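Local coordinates for CPXV018 protein (PDB 4PDC), which is probably a secreted MHC class I-like protein that binds the natural killer cell receptor NKG2D and so blunts recognition of infected cells, at residues L4-N9 / E132-H137; S19-D24 / E61-F66; Q29-D34 / I50-Y55; Q95-N100 / T119-R124. The protein carries 2 engineered substitutions. All blocks are in the same frame, centred on the assembly; numbering follows the deposited sequence.

Contact 1: L4-N9 / E132-H137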
# COMPACT_ATOMS: atom_id res chain seq x y z
N LEU E 4 -3.55 -15.04 -11.12
CA LEU E 4 -4.57 -14.76 -10.11
C LEU E 4 -5.44 -13.65 -10.66
O LEU E 4 -4.95 -12.56 -10.96
CB LEU E 4 -3.92 -14.38 -8.78
CG LEU E 4 -4.83 -14.13 -7.58
CD1 LEU E 4 -5.61 -15.38 -7.19
CD2 LEU E 4 -3.98 -13.66 -6.42
N ALA E 5 -6.73 -13.92 -10.80
CA ALA E 5 -7.66 -12.97 -11.40
C ALA E 5 -8.76 -12.57 -10.41
O ALA E 5 -9.27 -13.41 -9.66
CB ALA E 5 -8.28 -13.55 -12.65
N PHE E 6 -9.09 -11.29 -10.42
CA PHE E 6 -10.18 -10.74 -9.62
C PHE E 6 -11.23 -10.16 -10.55
O PHE E 6 -10.91 -9.29 -11.37
CB PHE E 6 -9.67 -9.66 -8.67
CG PHE E 6 -8.68 -10.15 -7.66
CD1 PHE E 6 -7.35 -10.32 -8.00
CD2 PHE E 6 -9.08 -10.43 -6.37
CE1 PHE E 6 -6.44 -10.77 -7.07
CE2 PHE E 6 -8.17 -10.88 -5.43
CZ PHE E 6 -6.85 -11.05 -5.78
N ASN E 7 -12.47 -10.62 -10.43
CA ASN E 7 -13.56 -10.10 -11.25
C ASN E 7 -14.61 -9.39 -10.40
O ASN E 7 -15.40 -10.03 -9.71
CB ASN E 7 -14.22 -11.23 -12.05
CG ASN E 7 -15.16 -10.71 -13.13
OD1 ASN E 7 -16.38 -10.87 -13.03
ND2 ASN E 7 -14.60 -10.08 -14.15
N PHE E 8 -14.58 -8.06 -10.44
CA PHE E 8 -15.52 -7.24 -9.69
C PHE E 8 -16.74 -6.93 -10.54
O PHE E 8 -16.59 -6.47 -11.67
CB PHE E 8 -14.87 -5.94 -9.24
CG PHE E 8 -13.69 -6.13 -8.34
CD1 PHE E 8 -12.44 -6.42 -8.87
CD2 PHE E 8 -13.82 -6.01 -6.97
CE1 PHE E 8 -11.35 -6.60 -8.05
CE2 PHE E 8 -12.73 -6.18 -6.14
CZ PHE E 8 -11.49 -6.48 -6.68
N ASN E 9 -17.93 -7.17 -10.00
CA ASN E 9 -19.16 -6.84 -10.71
C ASN E 9 -20.13 -6.07 -9.83
O ASN E 9 -20.41 -6.47 -8.69
CB ASN E 9 -19.83 -8.10 -11.23
CG ASN E 9 -21.06 -7.80 -12.07
OD1 ASN E 9 -20.96 -7.17 -13.13
ND2 ASN E 9 -22.22 -8.24 -11.61
N GLU E 132 2.45 -5.75 -7.14
CA GLU E 132 3.43 -6.57 -6.46
C GLU E 132 2.77 -7.45 -5.40
O GLU E 132 3.14 -8.61 -5.24
CB GLU E 132 4.52 -5.70 -5.83
CG GLU E 132 5.73 -6.49 -5.36
CD GLU E 132 6.87 -5.60 -4.89
OE1 GLU E 132 6.66 -4.38 -4.76
OE2 GLU E 132 7.97 -6.14 -4.67
N ASP E 133 1.79 -6.90 -4.70
CA ASP E 133 1.01 -7.67 -3.74
C ASP E 133 0.30 -8.84 -4.41
O ASP E 133 0.30 -9.96 -3.91
CB ASP E 133 -0.02 -6.78 -3.03
CG ASP E 133 0.61 -5.66 -2.23
OD1 ASP E 133 1.76 -5.83 -1.76
OD2 ASP E 133 -0.04 -4.60 -2.08
N CYS E 134 -0.32 -8.57 -5.56
CA CYS E 134 -1.06 -9.59 -6.29
C CYS E 134 -0.16 -10.76 -6.67
O CYS E 134 -0.55 -11.92 -6.58
CB CYS E 134 -1.72 -8.99 -7.54
SG CYS E 134 -2.65 -10.18 -8.54
N ILE E 135 1.07 -10.44 -7.09
CA ILE E 135 2.03 -11.47 -7.47
C ILE E 135 2.46 -12.28 -6.26
O ILE E 135 2.60 -13.50 -6.33
CB ILE E 135 3.28 -10.84 -8.14
CG1 ILE E 135 2.91 -10.15 -9.45
CG2 ILE E 135 4.37 -11.90 -8.37
CD1 ILE E 135 2.51 -11.09 -10.58
N MET E 136 2.68 -11.61 -5.13
CA MET E 136 3.11 -12.30 -3.92
C MET E 136 1.98 -13.15 -3.35
O MET E 136 2.22 -14.25 -2.85
CB MET E 136 3.62 -11.30 -2.89
CG MET E 136 4.90 -10.59 -3.32
SD MET E 136 6.29 -11.72 -3.50
CE MET E 136 6.72 -11.99 -1.79
N HIS E 137 0.75 -12.65 -3.44
CA HIS E 137 -0.41 -13.46 -3.06
C HIS E 137 -0.54 -14.67 -3.98
O HIS E 137 -0.79 -15.79 -3.52
CB HIS E 137 -1.71 -12.64 -3.12
CG HIS E 137 -1.86 -11.66 -2.00
ND1 HIS E 137 -3.09 -11.29 -1.50
CD2 HIS E 137 -0.94 -10.97 -1.29
CE1 HIS E 137 -2.92 -10.41 -0.53
NE2 HIS E 137 -1.62 -10.20 -0.38
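C134 is the first residue of E132-H137 to reach the strand; its sulfur lies against both F6 and L4, and its carbonyl O comes closer still to L4. With SG anti to the backbone N (chi1 179°), the sulfur lies 4.1 Å from F6 CE1 and 5.4 Å from the centroid of the F6 ring. It sits 81° off the ring normal, so this sulfur-aromatic contact is made at the ring's edge and not over its face. The sulfur is not a thiol: it forms a disulfide with C84, whose backbone pairs with that of L4 on the adjacent strand. The covalent tie and the apolar contact therefore meet the sheet at the same place. The carbonyl of C134 lies against L4, its O 3.8 Å from L4 CD2. One turn further on, the same methyl, L4 CD2, meets H137 CB at 4.1 Å. Beyond CB the imidazole leads away from L4, and its ND1 is hydrogen-bonded to Y55 OH of helix 51-64. No hydrogen bond joins the two segments. All four touching residues are buried where helix 131-146 crosses the start of strand 2-13. As in the alpha2 domain of MHC class I proteins, a disulfide fastens the helix to the platform, here through strand 75-87, while V23 of strand 16-25 and L138 and L141 of the helix also pack on L4.

Contact 2: S19-D24 / E61-F66. Engineered in segment 19-24: D24 (natural residue Tyr).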
# COMPACT_ATOMS: atom_id res chain seq x y z
N SER E 19 -23.50 -6.62 -5.59
CA SER E 19 -22.06 -6.48 -5.62
C SER E 19 -21.43 -7.84 -5.42
O SER E 19 -21.73 -8.52 -4.44
CB SER E 19 -21.58 -5.51 -4.53
OG SER E 19 -22.36 -4.33 -4.53
N THR E 20 -20.57 -8.25 -6.35
CA THR E 20 -19.92 -9.55 -6.26
C THR E 20 -18.46 -9.48 -6.70
O THR E 20 -18.09 -8.67 -7.55
CB THR E 20 -20.65 -10.61 -7.10
OG1 THR E 20 -20.50 -10.31 -8.49
CG2 THR E 20 -22.14 -10.64 -6.76
N VAL E 21 -17.63 -10.33 -6.11
CA VAL E 21 -16.26 -10.52 -6.57
C VAL E 21 -15.94 -12.01 -6.65
O VAL E 21 -16.31 -12.77 -5.75
CB VAL E 21 -15.24 -9.83 -5.66
CG1 VAL E 21 -13.87 -9.84 -6.32
CG2 VAL E 21 -15.67 -8.40 -5.34
N ASP E 22 -15.27 -12.40 -7.73
CA ASP E 22 -14.76 -13.76 -7.91
C ASP E 22 -13.24 -13.73 -8.00
O ASP E 22 -12.68 -12.93 -8.74
CB ASP E 22 -15.33 -14.40 -9.19
CG ASP E 22 -16.84 -14.49 -9.18
OD1 ASP E 22 -17.42 -14.77 -8.11
OD2 ASP E 22 -17.44 -14.28 -10.25
N VAL E 23 -12.59 -14.61 -7.25
CA VAL E 23 -11.14 -14.76 -7.32
C VAL E 23 -10.81 -16.10 -7.96
O VAL E 23 -11.18 -17.15 -7.43
CB VAL E 23 -10.48 -14.67 -5.95
CG1 VAL E 23 -8.97 -14.62 -6.09
CG2 VAL E 23 -10.98 -13.44 -5.20
N ASP E 24 -10.12 -16.05 -9.09
CA ASP E 24 -9.76 -17.26 -9.83
C ASP E 24 -8.26 -17.47 -9.80
O ASP E 24 -7.49 -16.56 -10.12
CB ASP E 24 -10.25 -17.17 -11.28
CG ASP E 24 -11.75 -16.98 -11.39
OD1 ASP E 24 -12.48 -17.38 -10.46
OD2 ASP E 24 -12.21 -16.45 -12.42
N GLU E 61 -14.53 -2.33 0.65
CA GLU E 61 -14.11 -0.95 0.42
C GLU E 61 -14.16 -0.58 -1.06
O GLU E 61 -14.49 0.55 -1.41
CB GLU E 61 -12.70 -0.73 0.97
CG GLU E 61 -12.59 -0.85 2.49
CD GLU E 61 -13.23 0.32 3.22
OE1 GLU E 61 -13.65 1.29 2.56
OE2 GLU E 61 -13.32 0.25 4.47
N PHE E 62 -13.83 -1.54 -1.94
CA PHE E 62 -13.89 -1.30 -3.38
C PHE E 62 -15.26 -0.77 -3.79
O PHE E 62 -15.36 0.17 -4.58
CB PHE E 62 -13.58 -2.59 -4.16
CG PHE E 62 -13.71 -2.45 -5.65
CD1 PHE E 62 -12.62 -2.08 -6.42
CD2 PHE E 62 -14.92 -2.69 -6.28
CE1 PHE E 62 -12.74 -1.95 -7.80
CE2 PHE E 62 -15.05 -2.57 -7.66
CZ PHE E 62 -13.96 -2.19 -8.41
N PHE E 63 -16.31 -1.38 -3.25
CA PHE E 63 -17.67 -0.98 -3.60
C PHE E 63 -18.13 0.25 -2.83
O PHE E 63 -18.79 1.12 -3.38
CB PHE E 63 -18.63 -2.14 -3.35
CG PHE E 63 -18.46 -3.28 -4.31
CD1 PHE E 63 -18.87 -3.16 -5.63
CD2 PHE E 63 -17.88 -4.47 -3.90
CE1 PHE E 63 -18.71 -4.21 -6.52
CE2 PHE E 63 -17.72 -5.52 -4.78
CZ PHE E 63 -18.13 -5.39 -6.09
N SER E 64 -17.78 0.33 -1.55
CA SER E 64 -18.28 1.41 -0.70
C SER E 64 -17.58 2.74 -1.03
O SER E 64 -18.09 3.80 -0.69
CB SER E 64 -18.10 1.07 0.78
OG SER E 64 -16.73 1.00 1.13
N LEU E 65 -16.43 2.67 -1.69
CA LEU E 65 -15.72 3.86 -2.14
C LEU E 65 -16.21 4.36 -3.50
O LEU E 65 -15.89 5.47 -3.91
CB LEU E 65 -14.21 3.58 -2.22
CG LEU E 65 -13.46 3.41 -0.90
CD1 LEU E 65 -12.07 2.85 -1.16
CD2 LEU E 65 -13.38 4.73 -0.16
N PHE E 66 -16.98 3.53 -4.20
CA PHE E 66 -17.50 3.92 -5.50
C PHE E 66 -18.71 4.84 -5.32
O PHE E 66 -19.72 4.43 -4.75
CB PHE E 66 -17.89 2.70 -6.33
CG PHE E 66 -18.40 3.04 -7.71
CD1 PHE E 66 -17.65 3.82 -8.57
CD2 PHE E 66 -19.63 2.57 -8.14
CE1 PHE E 66 -18.12 4.13 -9.84
CE2 PHE E 66 -20.10 2.87 -9.41
CZ PHE E 66 -19.35 3.65 -10.25
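F63 keeps CG beside its backbone N and anti to the carbonyl carbon (chi1 -69°), which carries the ring from helix 51-64 down to strand 16-25. There it meets S19, whose CB points at the ring; chi1 -48° puts S19 OG beside the backbone N, 3.8 Å from F63 CD1. S19 CB stands 3.6 Å from the centroid of the F63 ring and only 4° off its normal, a CH-pi contact centred almost exactly on the face. The opposite face is taken by F62 of the same helix, whose CD2 lies over the ring centre. Two further atoms come in near the ring plane at the far edge: T20 O is 3.6 Å from F63 CZ, and V21 CG2 is 3.6 Å from F63 CE2. F62 in turn stacks on F8 of strand 2-13, so the C-terminal end of helix 51-64 is seated on two strands of the MHC class I-like platform. No hydrogen bond crosses the contact. Its strength probably comes mainly from dispersion over the face and apolar packing at the rim, perhaps with a small electrostatic gain where the slightly positive ring edge meets the carbonyl oxygen of T20.

Contact 3: Q29-D34 / I50-Y55; sequences QIITFD and IFLPFY
A classic beta bulge in strand 29-33, with I30 and I31 both opposite V23 of strand 16-25, meets the first turn of helix 51-64 here, on the helix-covered face of an MHC-like platform. I31 is the strand residue that carries the contact, and its branches are divided between two helix side chains. CG1 and CG2 straddle one methyl of L52: I31 CG1 and L52 CD2 are 3.9 Å apart, and I31 CG2 lies at the same 3.9 Å from L52 CD2. The L52 side chain does not leave its backbone pointing at the strand, but its end comes nearer to it. The terminal methyl of I31 goes on to Y55, one turn along. With CG1 beside the backbone N (chi1 -60°) and CD1 extended beyond it (chi2 165°), I31 CD1 comes to 3.6 Å from Y55 CD2 and 3.7 Å from Y55 CE2. It approaches near the ring plane, at the edge, and the two side chains cross at about a right angle. The Y55 ring meets F6 of strand 2-13 edge to face and lies nearly parallel to that of F59, and the hydrogen bond of its OH to H137 ND1 probably helps fix it. I31 also packs on V23 and on I38 of strand 38-40, which brings both neighbouring strands into the same apolar layer. Only carbon atoms touch between the two segments. Cohesion at this corner should therefore depend on how closely the isoleucine fits between leucine and tyrosine, since no polar pair across the two segments directs I31.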
# COMPACT_ATOMS: atom_id res chain seq x y z
N GLN E 29 -12.07 -20.90 -9.83
CA GLN E 29 -12.53 -20.04 -8.75
C GLN E 29 -12.14 -20.61 -7.39
O GLN E 29 -12.37 -21.80 -7.13
CB GLN E 29 -14.05 -19.85 -8.82
CG GLN E 29 -14.57 -18.77 -7.89
CD GLN E 29 -16.09 -18.75 -7.84
OE1 GLN E 29 -16.71 -19.58 -7.19
NE2 GLN E 29 -16.69 -17.79 -8.53
N ILE E 30 -11.55 -19.77 -6.54
CA ILE E 30 -11.09 -20.20 -5.22
C ILE E 30 -11.77 -19.41 -4.10
O ILE E 30 -11.88 -19.90 -2.98
CB ILE E 30 -9.56 -20.06 -5.09
CG1 ILE E 30 -9.11 -18.61 -5.26
CG2 ILE E 30 -8.86 -20.96 -6.10
CD1 ILE E 30 -7.68 -18.34 -4.80
N ILE E 31 -12.20 -18.19 -4.40
CA ILE E 31 -12.87 -17.34 -3.43
C ILE E 31 -14.04 -16.62 -4.11
O ILE E 31 -13.98 -16.32 -5.30
CB ILE E 31 -11.91 -16.29 -2.83
CG1 ILE E 31 -10.73 -16.96 -2.12
CG2 ILE E 31 -12.63 -15.38 -1.85
CD1 ILE E 31 -9.59 -16.01 -1.83
N THR E 32 -15.10 -16.36 -3.35
CA THR E 32 -16.20 -15.55 -3.85
C THR E 32 -16.73 -14.65 -2.74
O THR E 32 -16.61 -14.96 -1.55
CB THR E 32 -17.34 -16.42 -4.43
OG1 THR E 32 -18.28 -15.59 -5.13
CG2 THR E 32 -18.06 -17.19 -3.33
N PHE E 33 -17.32 -13.53 -3.15
CA PHE E 33 -17.77 -12.48 -2.24
C PHE E 33 -19.10 -11.96 -2.77
O PHE E 33 -19.21 -11.65 -3.95
CB PHE E 33 -16.71 -11.37 -2.17
CG PHE E 33 -17.14 -10.16 -1.37
CD1 PHE E 33 -17.08 -10.17 0.01
CD2 PHE E 33 -17.57 -9.01 -2.01
CE1 PHE E 33 -17.46 -9.06 0.74
CE2 PHE E 33 -17.94 -7.89 -1.28
CZ PHE E 33 -17.89 -7.92 0.10
N ASP E 34 -20.12 -11.91 -1.91
CA ASP E 34 -21.48 -11.59 -2.35
C ASP E 34 -21.93 -10.18 -1.99
O ASP E 34 -23.12 -9.86 -2.06
CB ASP E 34 -22.48 -12.61 -1.77
CG ASP E 34 -22.53 -12.58 -0.24
OD1 ASP E 34 -22.12 -11.58 0.38
OD2 ASP E 34 -23.00 -13.59 0.34
N ILE E 50 -5.64 -15.58 6.44
CA ILE E 50 -4.77 -14.52 5.92
C ILE E 50 -5.41 -13.77 4.74
O ILE E 50 -5.55 -12.55 4.77
CB ILE E 50 -3.42 -15.10 5.46
CG1 ILE E 50 -2.69 -15.72 6.66
CG2 ILE E 50 -2.56 -14.01 4.83
CD1 ILE E 50 -1.59 -16.66 6.26
N PHE E 51 -5.79 -14.51 3.71
CA PHE E 51 -6.26 -13.89 2.48
C PHE E 51 -7.75 -13.55 2.53
O PHE E 51 -8.15 -12.47 2.09
CB PHE E 51 -5.94 -14.80 1.30
CG PHE E 51 -4.47 -15.03 1.13
CD1 PHE E 51 -3.69 -14.13 0.43
CD2 PHE E 51 -3.85 -16.12 1.71
CE1 PHE E 51 -2.33 -14.32 0.28
CE2 PHE E 51 -2.49 -16.33 1.57
CZ PHE E 51 -1.73 -15.43 0.86
N LEU E 52 -8.57 -14.45 3.07
CA LEU E 52 -10.00 -14.20 3.15
C LEU E 52 -10.33 -12.90 3.90
O LEU E 52 -11.08 -12.07 3.39
CB LEU E 52 -10.72 -15.38 3.81
CG LEU E 52 -10.76 -16.70 3.04
CD1 LEU E 52 -11.49 -17.76 3.85
CD2 LEU E 52 -11.41 -16.55 1.66
N PRO E 53 -9.77 -12.71 5.11
CA PRO E 53 -10.12 -11.48 5.83
C PRO E 53 -9.57 -10.23 5.15
O PRO E 53 -10.21 -9.18 5.21
CB PRO E 53 -9.48 -11.68 7.21
CG PRO E 53 -8.42 -12.70 7.01
CD PRO E 53 -8.90 -13.59 5.91
N PHE E 54 -8.41 -10.35 4.52
CA PHE E 54 -7.82 -9.24 3.78
C PHE E 54 -8.71 -8.86 2.60
O PHE E 54 -9.04 -7.69 2.42
CB PHE E 54 -6.41 -9.62 3.30
CG PHE E 54 -5.72 -8.55 2.51
CD1 PHE E 54 -5.08 -7.50 3.16
CD2 PHE E 54 -5.69 -8.59 1.13
CE1 PHE E 54 -4.43 -6.51 2.44
CE2 PHE E 54 -5.04 -7.60 0.41
CZ PHE E 54 -4.42 -6.56 1.06
N TYR E 55 -9.10 -9.85 1.80
CA TYR E 55 -9.93 -9.59 0.63
C TYR E 55 -11.31 -9.09 1.03
O TYR E 55 -11.90 -8.26 0.32
CB TYR E 55 -10.07 -10.86 -0.22
CG TYR E 55 -8.80 -11.30 -0.92
CD1 TYR E 55 -7.83 -10.38 -1.32
CD2 TYR E 55 -8.56 -12.65 -1.18
CE1 TYR E 55 -6.66 -10.80 -1.95
CE2 TYR E 55 -7.41 -13.07 -1.82
CZ TYR E 55 -6.46 -12.14 -2.19
OH TYR E 55 -5.31 -12.57 -2.81

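Contact 4: Q95-N100 / T119-R124. Engineered in segment 95-100: D96 (natural residue Phe).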
# COMPACT_ATOMS: atom_id res chain seq x y z
N GLN E 95 -5.93 -5.68 -17.20
CA GLN E 95 -7.19 -5.23 -16.61
C GLN E 95 -8.16 -4.78 -17.69
O GLN E 95 -7.76 -4.22 -18.71
CB GLN E 95 -6.95 -4.11 -15.59
CG GLN E 95 -6.35 -2.83 -16.15
CD GLN E 95 -6.19 -1.74 -15.09
OE1 GLN E 95 -6.27 -2.01 -13.88
NE2 GLN E 95 -5.96 -0.51 -15.53
N ASP E 96 -9.43 -5.06 -17.45
CA ASP E 96 -10.50 -4.74 -18.38
C ASP E 96 -11.64 -4.06 -17.65
O ASP E 96 -11.87 -4.32 -16.46
CB ASP E 96 -11.01 -6.00 -19.08
CG ASP E 96 -9.97 -6.63 -19.98
OD1 ASP E 96 -9.24 -5.89 -20.67
OD2 ASP E 96 -9.89 -7.88 -20.00
N TYR E 97 -12.35 -3.20 -18.37
CA TYR E 97 -13.55 -2.54 -17.87
C TYR E 97 -14.71 -2.86 -18.80
O TYR E 97 -14.59 -2.66 -20.02
CB TYR E 97 -13.36 -1.03 -17.78
CG TYR E 97 -12.10 -0.58 -17.07
CD1 TYR E 97 -10.88 -0.53 -17.74
CD2 TYR E 97 -12.14 -0.18 -15.74
CE1 TYR E 97 -9.74 -0.11 -17.09
CE2 TYR E 97 -11.00 0.24 -15.09
CZ TYR E 97 -9.80 0.28 -15.77
OH TYR E 97 -8.66 0.70 -15.13
N LEU E 98 -15.83 -3.33 -18.25
CA LEU E 98 -17.02 -3.62 -19.04
C LEU E 98 -18.21 -2.80 -18.57
O LEU E 98 -18.45 -2.69 -17.36
CB LEU E 98 -17.39 -5.10 -18.99
CG LEU E 98 -16.31 -6.16 -19.21
CD1 LEU E 98 -16.87 -7.55 -18.95
CD2 LEU E 98 -15.79 -6.06 -20.62
N TYR E 99 -18.93 -2.24 -19.52
CA TYR E 99 -20.21 -1.60 -19.27
C TYR E 99 -21.28 -2.37 -20.03
O TYR E 99 -21.26 -2.42 -21.26
CB TYR E 99 -20.19 -0.13 -19.69
CG TYR E 99 -21.46 0.61 -19.36
CD1 TYR E 99 -22.52 0.66 -20.26
CD2 TYR E 99 -21.61 1.25 -18.14
CE1 TYR E 99 -23.69 1.33 -19.95
CE2 TYR E 99 -22.78 1.93 -17.82
CZ TYR E 99 -23.81 1.97 -18.73
OH TYR E 99 -24.97 2.64 -18.43
N ASN E 100 -22.20 -2.99 -19.29
CA ASN E 100 -23.18 -3.89 -19.88
C ASN E 100 -22.51 -4.94 -20.76
O ASN E 100 -22.98 -5.26 -21.86
CB ASN E 100 -24.23 -3.09 -20.67
CG ASN E 100 -25.08 -2.21 -19.77
OD1 ASN E 100 -25.20 -2.47 -18.57
ND2 ASN E 100 -25.66 -1.16 -20.33
N THR E 119 -12.39 5.48 -14.28
CA THR E 119 -11.30 6.27 -13.74
C THR E 119 -10.98 5.98 -12.28
O THR E 119 -10.01 6.52 -11.75
CB THR E 119 -11.59 7.78 -13.87
OG1 THR E 119 -12.75 8.12 -13.10
CG2 THR E 119 -11.82 8.15 -15.32
N THR E 120 -11.78 5.13 -11.61
CA THR E 120 -11.58 4.90 -10.17
C THR E 120 -11.44 3.44 -9.75
O THR E 120 -11.07 3.17 -8.61
CB THR E 120 -12.75 5.48 -9.34
OG1 THR E 120 -13.94 4.71 -9.57
CG2 THR E 120 -12.98 6.94 -9.67
N SER E 121 -11.75 2.50 -10.63
CA SER E 121 -11.72 1.09 -10.25
C SER E 121 -10.33 0.62 -9.82
O SER E 121 -10.17 0.04 -8.75
CB SER E 121 -12.23 0.22 -11.40
OG SER E 121 -13.65 0.25 -11.45
N GLU E 122 -9.32 0.86 -10.66
CA GLU E 122 -7.95 0.47 -10.33
C GLU E 122 -7.52 1.14 -9.03
O GLU E 122 -6.96 0.50 -8.14
CB GLU E 122 -6.99 0.83 -11.46
CG GLU E 122 -5.56 0.34 -11.23
CD GLU E 122 -4.62 0.68 -12.38
OE1 GLU E 122 -5.08 1.27 -13.38
OE2 GLU E 122 -3.42 0.34 -12.28
N PHE E 123 -7.80 2.43 -8.93
CA PHE E 123 -7.54 3.22 -7.73
C PHE E 123 -8.16 2.57 -6.49
O PHE E 123 -7.48 2.37 -5.48
CB PHE E 123 -8.10 4.63 -7.95
CG PHE E 123 -8.06 5.51 -6.73
CD1 PHE E 123 -6.96 6.31 -6.47
CD2 PHE E 123 -9.15 5.57 -5.87
CE1 PHE E 123 -6.94 7.14 -5.36
CE2 PHE E 123 -9.13 6.39 -4.76
CZ PHE E 123 -8.03 7.18 -4.50
N ARG E 124 -9.44 2.21 -6.57
CA ARG E 124 -10.16 1.69 -5.42
C ARG E 124 -9.67 0.28 -5.04
O ARG E 124 -9.78 -0.12 -3.89
CB ARG E 124 -11.66 1.69 -5.71
CG ARG E 124 -12.31 3.06 -5.51
CD ARG E 124 -13.53 3.26 -6.40
NE ARG E 124 -14.32 2.05 -6.46
CZ ARG E 124 -14.72 1.44 -7.58
NH1 ARG E 124 -14.45 1.94 -8.78
NH2 ARG E 124 -15.43 0.34 -7.47
O HOH W 1 -9.41 2.49 -13.03
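This is a mixed polar and apolar contact, Q95 and Y97 of strand 90-99 meeting S121 and E122 of helix 113-126 partly at the surface. Its direct hydrogen bond runs from Q95 NE2 to E122 OE1, 2.9 Å long with an N-H...O angle of 158°. The two flat groups stand almost perpendicular: the oxygen lies close to the glutamine amide plane, while the nitrogen arrives from above the carboxylate, 65° out of its plane. Q95 reaches the helix with CG between the backbone N and carbonyl carbon (chi1 63°) and the rest of the chain extended. Both groups have second partners, Y80 OH at Q95 OE1 and K126 NZ in a salt bridge with E122 OE2, which should help fix both in rotation. The helix is the first of two pieces covering this half of the sheet, consistent with the broken alpha2 helix of an MHC-like platform, and it is kinked where the backbone N atoms of E122 and F123 lack bonds to the preceding turn. A water takes the place of the partner at E122: it accepts from E122 N at 2.9 Å and is hydrogen-bonded to Y97 OH at 2.9 Å, coupling the kink to the strand. The edge of the Y97 ring meets the serine, Y97 CE2 lying 3.9 Å from S121 CB. S121 OG is hydrogen-bonded to W117 O, and R124 NH1 donates to T120 OG1 at 2.9 Å and weakly to S121 OG. F123 stacks on an aromatic side chain of another protein's chain.

How the contacts relate
All four contacts set helices on one face of the same antiparallel sheet. Contacts 1 and 3 are buried, while contacts 2 and 4 are only partly so. Contacts 2 and 3 share helix 51-64, holding it near its two ends to the neighbouring strands 16-25 and 29-33; contacts 1 and 4 use the two successive helices of the other half. Contact 3 is purely aliphatic and aromatic, contact 2 centres on a ring face, and contact 1 adds a disulfide sulfur. Contact 4, some 20 Å from contact 3 between centres, adds a side-chain hydrogen bond and a bridging water to its apolar packing. Contacts 2 and 4 are joined by a probable hydrogen bond from R124 NE to F62 O.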